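Local coordinates for DBF2 kinase activator protein MOB1 (Saccharomyces cerevisiae, PDB 2HJN) that activates the DBF2 protein kinase by binding to it, allowing its phosphorylation by CDC15 in the mitotic exit network in late anaphase, at residues A[119-124]-A[132-137]; A[173-178]-A[220-225]; A[91-96]-A[198-203]; A[77-82]-A[209-214]. All blocks are in the same frame, centred on the assembly; numbering follows the deposited sequence.

Interaction 1: A[119-124]-A[132-137]; sequences WAFQKG and APKYVE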
# COMPACT_ATOMS: atom_id res chain seq x y z
N TRP A 119 2.55 -1.19 25.91
CA TRP A 119 2.20 -2.61 25.64
C TRP A 119 2.57 -3.51 26.81
O TRP A 119 3.69 -3.45 27.30
CB TRP A 119 2.93 -3.15 24.37
CG TRP A 119 2.43 -4.51 23.86
CD1 TRP A 119 3.08 -5.72 23.94
CD2 TRP A 119 1.17 -4.77 23.25
NE1 TRP A 119 2.30 -6.70 23.38
CE2 TRP A 119 1.11 -6.15 22.97
CE3 TRP A 119 0.07 -3.96 22.90
CZ2 TRP A 119 0.01 -6.74 22.35
CZ3 TRP A 119 -1.04 -4.54 22.29
CH2 TRP A 119 -1.06 -5.92 22.02
N ALA A 120 1.62 -4.34 27.24
CA ALA A 120 1.91 -5.43 28.18
C ALA A 120 2.26 -6.70 27.42
O ALA A 120 1.45 -7.24 26.63
CB ALA A 120 0.78 -5.67 29.10
N PHE A 121 3.48 -7.17 27.66
CA PHE A 121 4.04 -8.31 26.95
C PHE A 121 3.48 -9.64 27.48
O PHE A 121 3.25 -10.55 26.70
CB PHE A 121 5.58 -8.29 27.06
CG PHE A 121 6.23 -7.38 26.07
CD1 PHE A 121 6.69 -6.13 26.47
CD2 PHE A 121 6.32 -7.73 24.75
CE1 PHE A 121 7.27 -5.27 25.55
CE2 PHE A 121 6.88 -6.87 23.82
CZ PHE A 121 7.36 -5.64 24.22
N GLN A 122 3.29 -9.72 28.80
CA GLN A 122 2.62 -10.85 29.45
C GLN A 122 1.25 -10.41 30.00
O GLN A 122 1.17 -9.41 30.69
CB GLN A 122 3.50 -11.38 30.58
N LYS A 123 0.18 -11.15 29.71
CA LYS A 123 -1.17 -10.68 30.12
C LYS A 123 -1.34 -10.56 31.66
O LYS A 123 -0.87 -11.41 32.41
CB LYS A 123 -2.29 -11.52 29.49
CG LYS A 123 -3.65 -10.82 29.44
CD LYS A 123 -4.79 -11.79 29.08
CE LYS A 123 -5.36 -12.48 30.33
NZ LYS A 123 -6.13 -11.55 31.22
N GLY A 124 -1.99 -9.48 32.11
CA GLY A 124 -2.06 -9.12 33.54
C GLY A 124 -0.87 -8.38 34.15
O GLY A 124 -0.88 -8.09 35.35
N ALA A 132 7.84 2.46 18.20
CA ALA A 132 6.55 2.37 17.48
C ALA A 132 6.48 1.06 16.67
O ALA A 132 5.49 0.37 16.71
CB ALA A 132 6.34 3.57 16.54
N PRO A 133 7.53 0.73 15.91
CA PRO A 133 7.36 -0.53 15.12
C PRO A 133 7.27 -1.83 15.96
O PRO A 133 6.62 -2.79 15.53
CB PRO A 133 8.59 -0.52 14.23
CG PRO A 133 9.65 0.24 15.08
CD PRO A 133 8.85 1.35 15.68
N LYS A 134 7.91 -1.87 17.14
CA LYS A 134 7.73 -2.99 18.05
C LYS A 134 6.30 -3.08 18.55
O LYS A 134 5.74 -4.16 18.58
CB LYS A 134 8.70 -2.93 19.25
CG LYS A 134 8.58 -4.13 20.23
CD LYS A 134 9.31 -5.32 19.57
CE LYS A 134 9.53 -6.46 20.50
NZ LYS A 134 10.52 -7.36 19.84
N TYR A 135 5.75 -1.94 18.98
CA TYR A 135 4.37 -1.79 19.38
C TYR A 135 3.39 -2.31 18.29
O TYR A 135 2.54 -3.17 18.55
CB TYR A 135 4.06 -0.31 19.67
CG TYR A 135 2.64 -0.14 20.20
CD1 TYR A 135 1.55 -0.22 19.33
CD2 TYR A 135 2.37 0.01 21.56
CE1 TYR A 135 0.27 -0.11 19.76
CE2 TYR A 135 1.06 0.13 22.01
CZ TYR A 135 0.01 0.05 21.08
OH TYR A 135 -1.32 0.14 21.44
N VAL A 136 3.57 -1.80 17.08
CA VAL A 136 2.66 -2.10 15.96
C VAL A 136 2.72 -3.59 15.59
O VAL A 136 1.68 -4.27 15.52
CB VAL A 136 2.92 -1.16 14.74
CG1 VAL A 136 1.98 -1.54 13.51
CG2 VAL A 136 2.64 0.27 15.16
N GLU A 137 3.94 -4.11 15.51
CA GLU A 137 4.15 -5.53 15.31
C GLU A 137 3.42 -6.40 16.32
O GLU A 137 2.68 -7.30 15.93
CB GLU A 137 5.67 -5.84 15.28
CG GLU A 137 6.03 -7.31 15.09
CD GLU A 137 5.84 -7.82 13.67
OE1 GLU A 137 6.07 -7.03 12.75
OE2 GLU A 137 5.49 -9.01 13.46

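Interaction 2: A[173-178]-A[220-225]; sequences ILRRLF and PADFGP. With SO4 (sulfate ion), chain C.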
# COMPACT_ATOMS: atom_id res chain seq x y z
N ILE A 173 -10.20 -4.67 20.46
CA ILE A 173 -9.54 -4.67 19.16
C ILE A 173 -9.65 -3.31 18.44
O ILE A 173 -8.64 -2.80 17.95
CB ILE A 173 -10.07 -5.82 18.21
CG1 ILE A 173 -9.66 -7.21 18.72
CG2 ILE A 173 -9.44 -5.66 16.80
CD1 ILE A 173 -10.49 -8.38 17.99
N LEU A 174 -10.86 -2.75 18.35
CA LEU A 174 -11.07 -1.40 17.77
C LEU A 174 -10.30 -0.30 18.52
O LEU A 174 -9.63 0.53 17.88
CB LEU A 174 -12.58 -1.05 17.66
CG LEU A 174 -13.36 -1.54 16.44
CD1 LEU A 174 -12.78 -2.71 15.67
CD2 LEU A 174 -14.85 -1.75 16.66
N ARG A 175 -10.32 -0.33 19.87
CA ARG A 175 -9.56 0.65 20.67
C ARG A 175 -8.05 0.62 20.33
O ARG A 175 -7.38 1.66 20.16
CB ARG A 175 -9.76 0.41 22.18
CG ARG A 175 -11.00 0.96 22.80
CD ARG A 175 -10.90 0.92 24.38
NE ARG A 175 -10.40 -0.33 24.99
CZ ARG A 175 -11.17 -1.32 25.46
NH1 ARG A 175 -12.50 -1.28 25.36
NH2 ARG A 175 -10.61 -2.38 26.01
N ARG A 176 -7.49 -0.58 20.25
CA ARG A 176 -6.07 -0.74 19.85
C ARG A 176 -5.74 -0.35 18.39
O ARG A 176 -4.74 0.36 18.13
CB ARG A 176 -5.62 -2.15 20.21
CG ARG A 176 -5.78 -2.38 21.74
CD ARG A 176 -5.39 -3.80 22.16
NE ARG A 176 -5.84 -4.11 23.51
CZ ARG A 176 -5.42 -5.15 24.22
NH1 ARG A 176 -4.50 -6.00 23.72
NH2 ARG A 176 -5.92 -5.37 25.43
N LEU A 177 -6.55 -0.78 17.42
CA LEU A 177 -6.30 -0.42 16.02
C LEU A 177 -6.31 1.10 15.83
O LEU A 177 -5.51 1.63 15.04
CB LEU A 177 -7.32 -1.12 15.11
CG LEU A 177 -7.19 -2.65 14.98
CD1 LEU A 177 -8.29 -3.25 14.04
CD2 LEU A 177 -5.79 -3.12 14.53
N PHE A 178 -7.18 1.80 16.55
CA PHE A 178 -7.18 3.30 16.51
C PHE A 178 -5.83 3.91 16.81
O PHE A 178 -5.45 4.81 16.11
CB PHE A 178 -8.27 3.95 17.42
CG PHE A 178 -8.40 5.47 17.22
CD1 PHE A 178 -9.43 6.00 16.43
CD2 PHE A 178 -7.51 6.35 17.85
CE1 PHE A 178 -9.55 7.38 16.24
CE2 PHE A 178 -7.60 7.76 17.63
CZ PHE A 178 -8.61 8.26 16.83
N PRO A 220 -15.81 9.45 22.12
CA PRO A 220 -14.97 10.63 21.90
C PRO A 220 -13.60 10.61 22.60
O PRO A 220 -12.58 10.89 21.95
CB PRO A 220 -15.88 11.79 22.37
CG PRO A 220 -17.22 11.32 21.96
CD PRO A 220 -17.24 9.83 22.28
N ALA A 221 -13.57 10.26 23.88
CA ALA A 221 -12.29 9.98 24.61
C ALA A 221 -11.33 8.91 24.00
O ALA A 221 -10.12 8.98 24.23
CB ALA A 221 -12.61 9.58 26.06
N ASP A 222 -11.86 7.90 23.31
CA ASP A 222 -11.00 6.88 22.66
C ASP A 222 -10.20 7.41 21.48
O ASP A 222 -9.21 6.79 21.07
CB ASP A 222 -11.82 5.67 22.21
CG ASP A 222 -12.48 4.96 23.38
OD1 ASP A 222 -11.77 4.66 24.37
OD2 ASP A 222 -13.71 4.68 23.30
N PHE A 223 -10.61 8.56 20.97
CA PHE A 223 -9.94 9.24 19.86
C PHE A 223 -8.69 10.07 20.17
O PHE A 223 -8.01 10.50 19.26
CB PHE A 223 -10.91 10.15 19.12
CG PHE A 223 -12.17 9.47 18.67
CD1 PHE A 223 -13.38 10.15 18.73
CD2 PHE A 223 -12.14 8.18 18.17
CE1 PHE A 223 -14.55 9.54 18.30
CE2 PHE A 223 -13.33 7.55 17.75
CZ PHE A 223 -14.52 8.24 17.81
N GLY A 224 -8.42 10.30 21.45
CA GLY A 224 -7.22 11.02 21.95
C GLY A 224 -6.90 12.29 21.19
O GLY A 224 -7.71 13.22 21.15
N PRO A 225 -5.73 12.32 20.50
CA PRO A 225 -5.33 13.51 19.77
C PRO A 225 -6.08 13.72 18.45
O PRO A 225 -6.03 14.84 17.90
CB PRO A 225 -3.83 13.26 19.50
CG PRO A 225 -3.78 11.76 19.32
CD PRO A 225 -4.73 11.23 20.38
S SO4 C . -6.94 -1.51 26.27
O1 SO4 C . -8.13 -2.16 25.70
O2 SO4 C . -7.29 -0.08 26.43
O3 SO4 C . -6.49 -2.15 27.49
O4 SO4 C . -5.76 -1.58 25.43
O HOH W 1 -8.41 3.97 21.44
O HOH W 2 -13.83 1.58 24.01

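Interaction 3: A[91-96]-A[198-203]; sequences NMLYGS and QTVLNT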
# COMPACT_ATOMS: atom_id res chain seq x y z
N ASN A 91 -3.08 -2.73 8.06
CA ASN A 91 -1.96 -3.52 7.54
C ASN A 91 -1.42 -3.00 6.19
O ASN A 91 -0.18 -2.84 6.05
CB ASN A 91 -2.36 -5.02 7.40
CG ASN A 91 -1.18 -5.88 7.03
OD1 ASN A 91 -0.21 -5.99 7.81
ND2 ASN A 91 -1.22 -6.48 5.83
N MSE A 92 -2.31 -2.72 5.23
CA MSE A 92 -1.89 -2.19 3.92
C MSE A 92 -1.29 -0.78 4.06
O MSE A 92 -0.23 -0.48 3.47
CB MSE A 92 -3.06 -2.22 2.90
CG MSE A 92 -2.73 -1.53 1.52
SE MSE A 92 -2.93 0.42 1.60
CE MSE A 92 -4.87 0.35 1.81
N LEU A 93 -1.91 0.05 4.90
CA LEU A 93 -1.42 1.42 5.12
C LEU A 93 -0.08 1.47 5.89
O LEU A 93 0.83 2.19 5.50
CB LEU A 93 -2.50 2.27 5.78
CG LEU A 93 -3.72 2.65 4.89
CD1 LEU A 93 -4.86 3.06 5.80
CD2 LEU A 93 -3.43 3.77 3.86
N TYR A 94 0.08 0.67 6.95
CA TYR A 94 1.41 0.62 7.65
C TYR A 94 2.48 0.03 6.78
O TYR A 94 3.63 0.50 6.75
CB TYR A 94 1.33 -0.09 9.02
CG TYR A 94 2.11 0.63 10.09
CD1 TYR A 94 1.47 1.50 10.97
CD2 TYR A 94 3.48 0.47 10.21
CE1 TYR A 94 2.18 2.19 11.94
CE2 TYR A 94 4.23 1.16 11.22
CZ TYR A 94 3.56 2.01 12.06
OH TYR A 94 4.24 2.68 13.04
N GLY A 95 2.10 -0.94 6.01
CA GLY A 95 3.00 -1.59 5.09
C GLY A 95 3.55 -0.65 4.06
O GLY A 95 4.66 -0.83 3.62
N SER A 96 2.77 0.33 3.63
CA SER A 96 3.24 1.28 2.62
C SER A 96 4.38 2.19 3.12
O SER A 96 5.26 2.63 2.35
CB SER A 96 2.07 2.13 2.07
OG SER A 96 1.70 3.16 2.97
N GLN A 198 -3.17 9.77 0.57
CA GLN A 198 -3.96 10.61 1.49
C GLN A 198 -5.44 10.29 1.47
O GLN A 198 -6.07 10.24 2.54
CB GLN A 198 -3.72 12.14 1.30
CG GLN A 198 -4.04 12.63 -0.10
CD GLN A 198 -2.85 12.81 -1.00
OE1 GLN A 198 -2.70 13.87 -1.68
NE2 GLN A 198 -2.01 11.82 -1.02
N THR A 199 -5.99 10.03 0.28
CA THR A 199 -7.45 9.79 0.13
C THR A 199 -7.83 8.39 0.61
O THR A 199 -8.83 8.23 1.30
CB THR A 199 -7.96 10.11 -1.34
OG1 THR A 199 -7.61 11.45 -1.71
CG2 THR A 199 -9.48 9.99 -1.43
N VAL A 200 -6.99 7.39 0.30
CA VAL A 200 -7.18 6.04 0.82
C VAL A 200 -7.08 6.06 2.37
O VAL A 200 -7.88 5.38 3.05
CB VAL A 200 -6.17 5.03 0.21
CG1 VAL A 200 -6.30 3.67 0.88
CG2 VAL A 200 -6.42 4.87 -1.25
N LEU A 201 -6.13 6.81 2.92
CA LEU A 201 -5.97 6.86 4.40
C LEU A 201 -7.21 7.50 5.02
O LEU A 201 -7.79 6.95 5.96
CB LEU A 201 -4.71 7.67 4.81
CG LEU A 201 -4.48 7.94 6.31
CD1 LEU A 201 -4.54 6.67 7.17
CD2 LEU A 201 -3.10 8.70 6.51
N ASN A 202 -7.60 8.66 4.50
CA ASN A 202 -8.74 9.44 5.04
C ASN A 202 -10.07 8.70 4.87
O ASN A 202 -10.93 8.78 5.75
CB ASN A 202 -8.83 10.86 4.44
CG ASN A 202 -7.67 11.77 4.82
OD1 ASN A 202 -6.92 11.52 5.77
ND2 ASN A 202 -7.52 12.86 4.05
N THR A 203 -10.21 7.97 3.76
CA THR A 203 -11.42 7.16 3.51
C THR A 203 -11.56 5.99 4.46
O THR A 203 -12.63 5.79 5.01
CB THR A 203 -11.55 6.69 2.01
OG1 THR A 203 -11.54 7.85 1.13
CG2 THR A 203 -12.85 5.91 1.80

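Interaction 4: A[77-82]-A[209-214]; sequences EWLAVH and CLFAQE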
# COMPACT_ATOMS: atom_id res chain seq x y z
N GLU A 77 -21.79 -11.18 13.33
CA GLU A 77 -21.16 -11.49 12.06
C GLU A 77 -20.71 -10.24 11.30
O GLU A 77 -19.58 -10.19 10.79
CB GLU A 77 -22.04 -12.35 11.17
CG GLU A 77 -21.45 -13.70 10.95
CD GLU A 77 -22.34 -14.61 10.15
OE1 GLU A 77 -22.41 -14.45 8.90
OE2 GLU A 77 -22.97 -15.48 10.80
N TRP A 78 -21.62 -9.27 11.22
CA TRP A 78 -21.39 -7.98 10.61
C TRP A 78 -20.18 -7.29 11.27
O TRP A 78 -19.25 -6.83 10.59
CB TRP A 78 -22.68 -7.14 10.76
CG TRP A 78 -22.68 -5.80 10.09
CD1 TRP A 78 -22.66 -4.58 10.70
CD2 TRP A 78 -22.69 -5.54 8.68
NE1 TRP A 78 -22.69 -3.58 9.76
CE2 TRP A 78 -22.71 -4.14 8.51
CE3 TRP A 78 -22.71 -6.36 7.55
CZ2 TRP A 78 -22.72 -3.53 7.26
CZ3 TRP A 78 -22.73 -5.76 6.29
CH2 TRP A 78 -22.73 -4.36 6.16
N LEU A 79 -20.15 -7.25 12.60
CA LEU A 79 -19.00 -6.65 13.31
C LEU A 79 -17.68 -7.46 13.14
O LEU A 79 -16.62 -6.85 12.92
CB LEU A 79 -19.33 -6.38 14.76
CG LEU A 79 -20.58 -5.52 15.11
CD1 LEU A 79 -20.44 -4.85 16.48
CD2 LEU A 79 -21.00 -4.53 14.06
N ALA A 80 -17.76 -8.80 13.17
CA ALA A 80 -16.61 -9.67 12.87
C ALA A 80 -16.04 -9.45 11.44
O ALA A 80 -14.83 -9.32 11.26
CB ALA A 80 -16.97 -11.16 13.11
N VAL A 81 -16.91 -9.45 10.44
CA VAL A 81 -16.51 -9.13 9.05
C VAL A 81 -15.76 -7.81 8.96
O VAL A 81 -14.66 -7.77 8.40
CB VAL A 81 -17.69 -9.14 8.03
CG1 VAL A 81 -17.26 -8.54 6.65
CG2 VAL A 81 -18.18 -10.57 7.84
N HIS A 82 -16.34 -6.74 9.50
CA HIS A 82 -15.70 -5.44 9.42
C HIS A 82 -14.45 -5.26 10.26
O HIS A 82 -13.60 -4.48 9.89
CB HIS A 82 -16.69 -4.31 9.67
CG HIS A 82 -17.72 -4.23 8.60
ND1 HIS A 82 -17.58 -3.43 7.49
CD2 HIS A 82 -18.85 -4.94 8.41
CE1 HIS A 82 -18.60 -3.62 6.68
NE2 HIS A 82 -19.40 -4.52 7.22
N CYS A 209 -14.34 5.22 11.82
CA CYS A 209 -15.00 6.08 12.80
C CYS A 209 -16.53 6.08 12.68
O CYS A 209 -17.19 6.14 13.70
CB CYS A 209 -14.47 7.52 12.72
SG CYS A 209 -12.72 7.68 13.24
N LEU A 210 -17.07 6.08 11.47
CA LEU A 210 -18.52 5.97 11.29
C LEU A 210 -19.08 4.64 11.79
O LEU A 210 -20.15 4.60 12.41
CB LEU A 210 -18.92 6.19 9.82
CG LEU A 210 -18.72 7.61 9.33
CD1 LEU A 210 -18.78 7.65 7.79
CD2 LEU A 210 -19.80 8.51 9.98
N PHE A 211 -18.32 3.56 11.53
CA PHE A 211 -18.71 2.21 11.94
C PHE A 211 -18.76 2.09 13.47
O PHE A 211 -19.76 1.63 14.04
CB PHE A 211 -17.78 1.17 11.30
CG PHE A 211 -18.30 -0.22 11.35
CD1 PHE A 211 -19.02 -0.74 10.28
CD2 PHE A 211 -18.07 -1.02 12.45
CE1 PHE A 211 -19.54 -2.00 10.32
CE2 PHE A 211 -18.59 -2.31 12.49
CZ PHE A 211 -19.32 -2.79 11.42
N ALA A 212 -17.71 2.58 14.14
CA ALA A 212 -17.70 2.67 15.59
C ALA A 212 -18.83 3.51 16.19
O ALA A 212 -19.35 3.17 17.25
CB ALA A 212 -16.36 3.19 16.06
N GLN A 213 -19.19 4.62 15.54
CA GLN A 213 -20.30 5.48 16.00
C GLN A 213 -21.68 4.73 15.92
O GLN A 213 -22.42 4.68 16.89
CB GLN A 213 -20.29 6.80 15.21
CG GLN A 213 -21.42 7.81 15.53
CD GLN A 213 -21.56 8.90 14.46
OE1 GLN A 213 -21.44 10.08 14.77
NE2 GLN A 213 -21.83 8.50 13.21
N GLU A 214 -21.98 4.14 14.76
CA GLU A 214 -23.22 3.39 14.51
C GLU A 214 -23.54 2.34 15.59
O GLU A 214 -24.73 2.08 15.86
CB GLU A 214 -23.15 2.70 13.15
CG GLU A 214 -24.38 1.82 12.80
CD GLU A 214 -25.70 2.62 12.71
OE1 GLU A 214 -25.67 3.77 12.25
OE2 GLU A 214 -26.77 2.07 13.07

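Interaction 1: A[119-124]-A[132-137]
W119 and Y135 make an edge-to-face aromatic pair: the edge of the indole is turned toward the face of the phenol ring, with the six-membered ring of W119 centred 5.8 Å from the Y135 ring and the planes 73° apart. Y135 CG lies anti to the backbone N (chi1 -176°), which swings the ring off the side of its helix toward the incoming loop. The methylene that bears the indole takes part too, W119 CB lying 4.3 Å from Y135 CD2. The contact joins the loop that follows strand 115-117 to the first turn of helix 132-147, in the helical Mob1/phocein fold; the side chain of Y135 is about 9 Å from the bound zinc. A second touch joins two solvent-exposed side chains. K134 bends at its second torsion (chi2 78°), and its methylene CE comes to 4.3 Å from F121 CE2. Within the loop the two aromatics also meet, W119 CD1 sitting 3.9 Å above the F121 plane near the ring's rim. On the helix side W119 packs against C138 and L139, and its indole also touches R176 of helix 165-187, while Y135 touches R179 of that same helix.

Interaction 2: A[173-178]-A[220-225]
F178 lies with its ring against the backbone of D222 and F223. From CB the chain turns away from its own backbone N (chi1 -172°), carrying the ring off helix 165-187 toward the 3-10 segment 220-225. At the root of the ring F178 CG is 4.1 Å from D222 O, and CD2 draws closer to the same oxygen, which lies over one face. CD1 faces F223 CD2. Farther out, F178 CE1 packs tightly on F223 CD2 at 3.3 Å, while F178 CE2 on the other flank is 3.2 Å from F223 O. The tip, F178 CZ, rests 3.5 Å from F223 CA. The phenyl rings of F178 and F223 meet obliquely, their planes 36° apart. A leucine in place of F178 would probably leave a gap beside F223 and lose the aromatic packing against the D222 and F223 carbonyls. Beside this packing, one water donates to both R175 O and D222 O, tying helix to segment. A second water, donating to D222 OD2, is held weakly by R175 NH1; D222 OD2 also accepts from R219 N. R175 turns its guanidinium edge to a sulfate, probably from the crystallisation liquor, which R176 NE grips weakly and R179 also binds. Around the contact, L177 packs on I90 of helix 75-97 and on L139 of helix 132-147, R176 makes a cation-pi contact with W142 of that latter helix, and P225 rests on Y115 and Y117 of strand 115-117.

Interaction 3: A[91-96]-A[198-203]
L93 packs against V200 and L201 where helices 75-97 and 198-214, a roughly antiparallel pair in the helical Mob1/phocein fold, run past each other. The axes of the two short segments approach to 11.1 Å at an angle of 144°. Between the two segments the contact is wholly apolar. The two methyls of L93 divide the work: L93 CD1 lies 3.9 Å from L201 CD1, while L93 CD2 is 4.0 Å from L201 CA and slightly farther from V200 CG1. That valine methyl serves two partners, for CE of M92, a selenomethionine, reaches it at 3.7 Å. The M92 chain gets there by bending at its second and third torsions, which folds its tip back toward the opposite helix. A chi1 of 174° puts V200 CG1 on the far side of CB from the backbone N, where both partners meet it. The same patch borders the dimer: V200 packs on V200 of the second subunit, and M92 on S96 of that subunit. L201 also touches F189 and I192 of helix 189-194. Polar side chains bond away from the interface or within their own helix. N202 is held by Y185 and E60, and T199 OG1 by E60. S96 OG donates to L93 O at 2.8 Å. T203 OG1 gives its hydrogen to T199 O at 2.7 Å, coming from above the carbonyl plane, while T203 N reaches that oxygen from the opposite face.

Interaction 4: A[77-82]-A[209-214]
F211 of helix 198-214 packs against W78, L79 and H82 of helix 75-97; the two segments run nearly antiparallel (159°), their axes approaching to 12.2 Å. With chi1 at -164° the F211 ring points away from its own backbone N and toward helix 75-97. Aromatic contacts dominate. H82 forms an offset stack with F211, ring centroids 4.6 Å apart and planes tilted by 29°, with F211 CE1 over one imidazole face. H82 CB adds a CH-pi contact, 3.9 Å from the F211 centroid. W78 meets the phenyl obliquely, W78 NE1 lying 3.6 Å from F211 CE1, and the indole also carries H82 NE2 over one face. Together W78, H82 and F211 make an aromatic cluster, which F86 extends edge-to-face on F211. Aliphatic packing comes from L79, whose CD2 touches F211 CZ at 3.6 Å. An alanine in place of H82 would keep CB but would probably leave F211 without its stacking partner and open a gap beside W78. The sole polar atom of the indole, W78 NE1, is bonded to V67 O, so its approach to F211 is packing alone: the helices are held here by dispersion and ring overlap.

In the fold
Along the chain, interaction 1 closes before interaction 2 opens, and it is nested inside the long loop closed by interaction 3, itself nested in that closed by interaction 4. Interactions 3 and 4 join helices 75-97 and 198-214 at two places, with contact centres about 18 Å apart. Interaction 2 fastens helix 165-187 to the loop after helix 198-214; its segments alternate with those of interactions 3 and 4. Interaction 1 touches interaction 2 through W119 and R176, and interaction 3 through V136 and Y94, whereas interactions 1 and 4 lie on opposite sides of the chain's centre. Interactions 3 and 4 thus hold two sequence-distant helices together, interaction 3 bordering the second subunit, while interactions 1 and 2 tie loops onto the helical domain.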